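Local coordinates for protein phosphoglycerol transferase GacH (Streptococcus pyogenes MGAS5005, PDB 6DGM) that probably transfers glycerol phosphate onto the rhamnose polysaccharide of the streptococcal cell wall, through an extracellular metal-dependent domain of the sulfatase family, at residues V176-I189 with F201-S213. Sequence-based numbering, arbitrary orientation.
Sequences VGLLTSDKTVYNNI and FSVITMQNHIPWS. With 1GP (sn-glycerol-1-phosphate), chain D.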
# COMPACT_ATOMS: atom_id res chain seq x y z
N VAL A 176 16.97 14.24 -5.91
CA VAL A 176 16.66 14.18 -7.33
C VAL A 176 15.35 14.95 -7.46
O VAL A 176 14.32 14.54 -6.89
CB VAL A 176 16.53 12.74 -7.83
CG1 VAL A 176 15.82 12.69 -9.17
CG2 VAL A 176 17.92 12.10 -7.93
N GLY A 177 15.39 16.09 -8.14
CA GLY A 177 14.37 17.10 -7.96
C GLY A 177 14.65 17.89 -6.69
O GLY A 177 15.79 18.03 -6.25
N LEU A 178 13.59 18.44 -6.11
CA LEU A 178 13.74 19.24 -4.91
C LEU A 178 13.86 18.42 -3.63
O LEU A 178 14.32 18.96 -2.60
CB LEU A 178 12.53 20.16 -4.76
CG LEU A 178 12.35 21.17 -5.89
CD1 LEU A 178 11.04 21.88 -5.73
CD2 LEU A 178 13.51 22.15 -5.88
N LEU A 179 13.49 17.14 -3.65
CA LEU A 179 13.32 16.34 -2.45
C LEU A 179 14.23 15.11 -2.50
O LEU A 179 14.91 14.86 -3.50
CB LEU A 179 11.84 15.97 -2.27
CG LEU A 179 10.90 17.18 -2.25
CD1 LEU A 179 9.47 16.76 -2.43
CD2 LEU A 179 11.06 17.96 -0.95
N THR A 180 14.21 14.34 -1.41
CA THR A 180 15.12 13.21 -1.27
C THR A 180 14.86 12.18 -2.36
O THR A 180 13.72 11.78 -2.60
CB THR A 180 14.90 12.53 0.08
OG1 THR A 180 15.19 13.41 1.16
CG2 THR A 180 15.81 11.32 0.21
N SER A 181 15.93 11.74 -3.01
CA SER A 181 15.76 10.83 -4.13
C SER A 181 15.27 9.44 -3.70
O SER A 181 15.55 8.96 -2.59
CB SER A 181 17.09 10.63 -4.87
OG SER A 181 18.05 9.97 -4.06
N ASP A 182 14.56 8.79 -4.62
CA ASP A 182 14.22 7.38 -4.41
C ASP A 182 15.47 6.51 -4.34
O ASP A 182 15.50 5.53 -3.59
CB ASP A 182 13.29 6.89 -5.52
CG ASP A 182 11.88 7.44 -5.41
OD1 ASP A 182 11.53 8.07 -4.39
OD2 ASP A 182 11.10 7.22 -6.36
N LYS A 183 16.53 6.87 -5.08
CA LYS A 183 17.79 6.13 -4.96
C LYS A 183 18.26 6.11 -3.52
O LYS A 183 18.68 5.06 -3.01
CB LYS A 183 18.85 6.75 -5.87
CG LYS A 183 20.22 6.10 -5.78
CD LYS A 183 21.16 6.77 -6.78
CE LYS A 183 22.53 6.12 -6.78
NZ LYS A 183 23.40 6.74 -7.83
N THR A 184 18.22 7.26 -2.83
CA THR A 184 18.60 7.31 -1.43
C THR A 184 17.76 6.34 -0.62
O THR A 184 18.29 5.57 0.20
CB THR A 184 18.44 8.72 -0.88
OG1 THR A 184 19.37 9.60 -1.52
CG2 THR A 184 18.70 8.75 0.61
N VAL A 185 16.44 6.38 -0.81
CA VAL A 185 15.56 5.49 -0.05
C VAL A 185 15.91 4.03 -0.32
O VAL A 185 16.10 3.22 0.62
CB VAL A 185 14.09 5.79 -0.37
CG1 VAL A 185 13.18 4.78 0.29
CG2 VAL A 185 13.74 7.21 0.10
N TYR A 186 16.01 3.65 -1.60
CA TYR A 186 16.28 2.26 -1.95
C TYR A 186 17.61 1.79 -1.37
O TYR A 186 17.70 0.68 -0.85
CB TYR A 186 16.28 2.11 -3.47
CG TYR A 186 14.94 2.29 -4.15
CD1 TYR A 186 13.76 1.95 -3.53
CD2 TYR A 186 14.86 2.80 -5.44
CE1 TYR A 186 12.54 2.10 -4.16
CE2 TYR A 186 13.66 2.95 -6.08
CZ TYR A 186 12.50 2.59 -5.43
OH TYR A 186 11.29 2.73 -6.08
N ASN A 187 18.64 2.63 -1.44
CA ASN A 187 19.95 2.21 -0.96
C ASN A 187 19.98 2.12 0.55
O ASN A 187 20.69 1.28 1.11
CB ASN A 187 21.03 3.11 -1.53
CG ASN A 187 21.39 2.73 -2.95
OD1 ASN A 187 21.14 1.60 -3.38
ND2 ASN A 187 21.98 3.65 -3.68
N ASN A 188 19.17 2.92 1.23
CA ASN A 188 19.05 2.78 2.68
C ASN A 188 18.28 1.52 3.06
O ASN A 188 18.60 0.89 4.07
CB ASN A 188 18.44 4.04 3.28
CG ASN A 188 19.49 5.09 3.57
OD1 ASN A 188 20.02 5.16 4.68
ND2 ASN A 188 19.83 5.89 2.55
N ILE A 189 17.26 1.12 2.28
CA ILE A 189 16.65 -0.19 2.51
C ILE A 189 17.71 -1.29 2.38
O ILE A 189 17.86 -2.13 3.27
CB ILE A 189 15.50 -0.45 1.53
CG1 ILE A 189 14.37 0.57 1.73
CG2 ILE A 189 14.94 -1.89 1.73
CD1 ILE A 189 13.37 0.50 0.62
N PHE A 201 9.51 -3.99 6.35
CA PHE A 201 9.79 -2.59 6.09
C PHE A 201 8.52 -1.90 5.64
O PHE A 201 7.82 -2.40 4.75
CB PHE A 201 10.79 -2.45 4.94
CG PHE A 201 12.21 -2.86 5.28
CD1 PHE A 201 12.59 -4.19 5.27
CD2 PHE A 201 13.16 -1.90 5.55
CE1 PHE A 201 13.90 -4.55 5.55
CE2 PHE A 201 14.46 -2.24 5.82
CZ PHE A 201 14.84 -3.58 5.82
N SER A 202 8.23 -0.74 6.23
CA SER A 202 7.18 0.15 5.74
C SER A 202 7.85 1.43 5.27
O SER A 202 8.38 2.19 6.08
CB SER A 202 6.17 0.48 6.83
OG SER A 202 5.14 1.32 6.28
N VAL A 203 7.83 1.66 3.96
CA VAL A 203 8.59 2.74 3.34
C VAL A 203 7.63 3.70 2.66
O VAL A 203 6.69 3.27 1.97
CB VAL A 203 9.58 2.15 2.33
CG1 VAL A 203 10.40 3.25 1.69
CG2 VAL A 203 10.50 1.13 2.99
N ILE A 204 7.87 4.99 2.84
CA ILE A 204 7.08 6.04 2.22
C ILE A 204 8.05 7.02 1.56
O ILE A 204 8.77 7.74 2.25
CB ILE A 204 6.21 6.78 3.25
CG1 ILE A 204 5.30 5.82 4.03
CG2 ILE A 204 5.34 7.83 2.56
CD1 ILE A 204 5.91 5.36 5.37
N THR A 205 8.06 7.04 0.24
CA THR A 205 9.03 7.88 -0.46
C THR A 205 8.60 9.34 -0.42
O THR A 205 7.50 9.69 0.03
CB THR A 205 9.26 7.43 -1.90
OG1 THR A 205 8.10 7.71 -2.69
CG2 THR A 205 9.61 5.95 -1.97
N MET A 206 9.48 10.21 -0.93
CA MET A 206 9.18 11.62 -1.06
C MET A 206 9.56 12.24 -2.40
O MET A 206 9.07 13.33 -2.70
CB MET A 206 9.88 12.43 0.04
CG MET A 206 9.09 12.60 1.31
SD MET A 206 7.56 13.53 1.03
CE MET A 206 8.03 15.21 1.40
N GLN A 207 10.40 11.58 -3.21
CA GLN A 207 10.96 12.24 -4.39
C GLN A 207 9.89 12.91 -5.25
O GLN A 207 10.07 14.06 -5.68
CB GLN A 207 11.74 11.24 -5.23
CG GLN A 207 12.39 11.87 -6.44
CD GLN A 207 12.96 10.82 -7.35
OE1 GLN A 207 13.97 10.21 -7.02
NE2 GLN A 207 12.29 10.57 -8.47
N ASN A 208 8.80 12.20 -5.56
CA ASN A 208 7.83 12.66 -6.55
C ASN A 208 6.66 13.40 -5.93
O ASN A 208 5.63 13.61 -6.59
CB ASN A 208 7.42 11.49 -7.43
CG ASN A 208 8.60 10.93 -8.18
OD1 ASN A 208 9.53 11.68 -8.46
ND2 ASN A 208 8.63 9.63 -8.43
N HIS A 209 6.82 13.87 -4.70
CA HIS A 209 5.85 14.75 -4.08
C HIS A 209 5.89 16.13 -4.71
O HIS A 209 6.96 16.65 -5.05
CB HIS A 209 6.19 14.88 -2.59
CG HIS A 209 5.06 15.41 -1.76
ND1 HIS A 209 4.68 16.73 -1.75
CD2 HIS A 209 4.23 14.78 -0.89
CE1 HIS A 209 3.66 16.90 -0.93
NE2 HIS A 209 3.37 15.73 -0.39
N ILE A 210 4.73 16.75 -4.85
CA ILE A 210 4.61 18.14 -5.26
C ILE A 210 5.48 19.02 -4.36
O ILE A 210 5.57 18.76 -3.17
CB ILE A 210 3.13 18.56 -5.25
CG1 ILE A 210 2.92 19.91 -5.92
CG2 ILE A 210 2.60 18.56 -3.80
CD1 ILE A 210 1.45 20.30 -6.00
N PRO A 211 6.13 20.06 -4.88
CA PRO A 211 6.24 20.56 -6.26
C PRO A 211 7.34 19.83 -7.03
O PRO A 211 8.34 19.41 -6.44
CB PRO A 211 6.58 22.03 -6.06
CG PRO A 211 7.35 22.07 -4.81
CD PRO A 211 6.86 20.93 -3.93
N TRP A 212 7.13 19.71 -8.34
CA TRP A 212 8.00 18.92 -9.21
C TRP A 212 8.94 19.85 -9.96
O TRP A 212 8.49 20.82 -10.59
CB TRP A 212 7.16 18.12 -10.22
CG TRP A 212 6.11 17.33 -9.52
CD1 TRP A 212 6.27 16.16 -8.87
CD2 TRP A 212 4.72 17.70 -9.35
NE1 TRP A 212 5.09 15.75 -8.32
CE2 TRP A 212 4.12 16.68 -8.59
CE3 TRP A 212 3.95 18.78 -9.77
CZ2 TRP A 212 2.77 16.71 -8.24
CZ3 TRP A 212 2.61 18.82 -9.42
CH2 TRP A 212 2.03 17.79 -8.67
N SER A 213 10.24 19.59 -9.87
CA SER A 213 11.24 20.46 -10.49
C SER A 213 12.29 19.57 -11.13
O SER A 213 13.06 18.92 -10.43
CB SER A 213 11.89 21.38 -9.46
OG SER A 213 12.72 22.37 -10.06
C3 1GP D . 4.79 13.81 3.83
O3 1GP D . 3.78 11.64 3.37
C2 1GP D . 3.52 13.05 3.50
O2 1GP D . 5.28 13.53 5.14
C1 1GP D . 2.89 13.59 2.22
O1P 1GP D . 1.55 13.09 2.08
O2P 1GP D . 0.93 13.22 -0.50
O3P 1GP D . -0.81 13.43 1.46
O4P 1GP D . 0.86 15.28 1.00
P 1GP D . 0.61 13.75 0.94
O HOH W 1 12.16 15.70 -5.83
O HOH W 2 10.84 18.27 -7.24
O HOH W 3 12.08 9.43 -2.16
O HOH W 4 8.92 9.10 -4.88
O HOH W 5 16.20 8.54 -7.48
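The amide of Gln-207 and the carboxylate of Asp-182 stack with their planes 18° apart, while CG2 of Ile-189 sits over one face of the Phe-201 ring, 4.3 Å from its centroid, a CH-pi contact. At the edge of the His-209 imidazole, in the ring plane, NE2 donates to sn-glycerol-1-phosphate O4P at 2.9 Å; ND1 donates to Ile-210 O on a lone pair, which fixes the ring's rotation. Asp-182 N donates to Gln-207 OE1 at 2.9 Å, almost straight at 172° but from above the carbonyl plane. Glutamine suits this place: with CG anti to the backbone N (chi1 -178°) and the chain extended, its oxygen reaches the first turn of the helix, where N-H groups have no preceding helix carbonyl to bond, and NE2 turns back to Asn-208 OD1. Asp-182 OD1 receives two waters, which tie it to Met-206 N and Thr-205 OG1; OD2 bonds to Thr-245, and Thr-205 OG1 to the backbone of Glu-47, a manganese ligand. Helix segment 182-189 runs nearly antiparallel to strand segment 201-204, part of an inner strand of the mixed sheet in this alkaline-phosphatase-like domain, and the following loop contributes Met-206 and His-209 to the ligand pocket. Beta-branched side chains fill the interface: Val-185 CG1 presses on Val-203 CG1 at 3.5 Å, tighter than usual, and Ile-189 CD1 meets Val-203 CG2 tip to tip. Farther along, Leu-179 CD1 lies 3.8 Å from His-209 CB. Gly-177, whose positive phi suits glycine, brings CA within 3.3 Å of Ser-213 O, a CA-H...O contact.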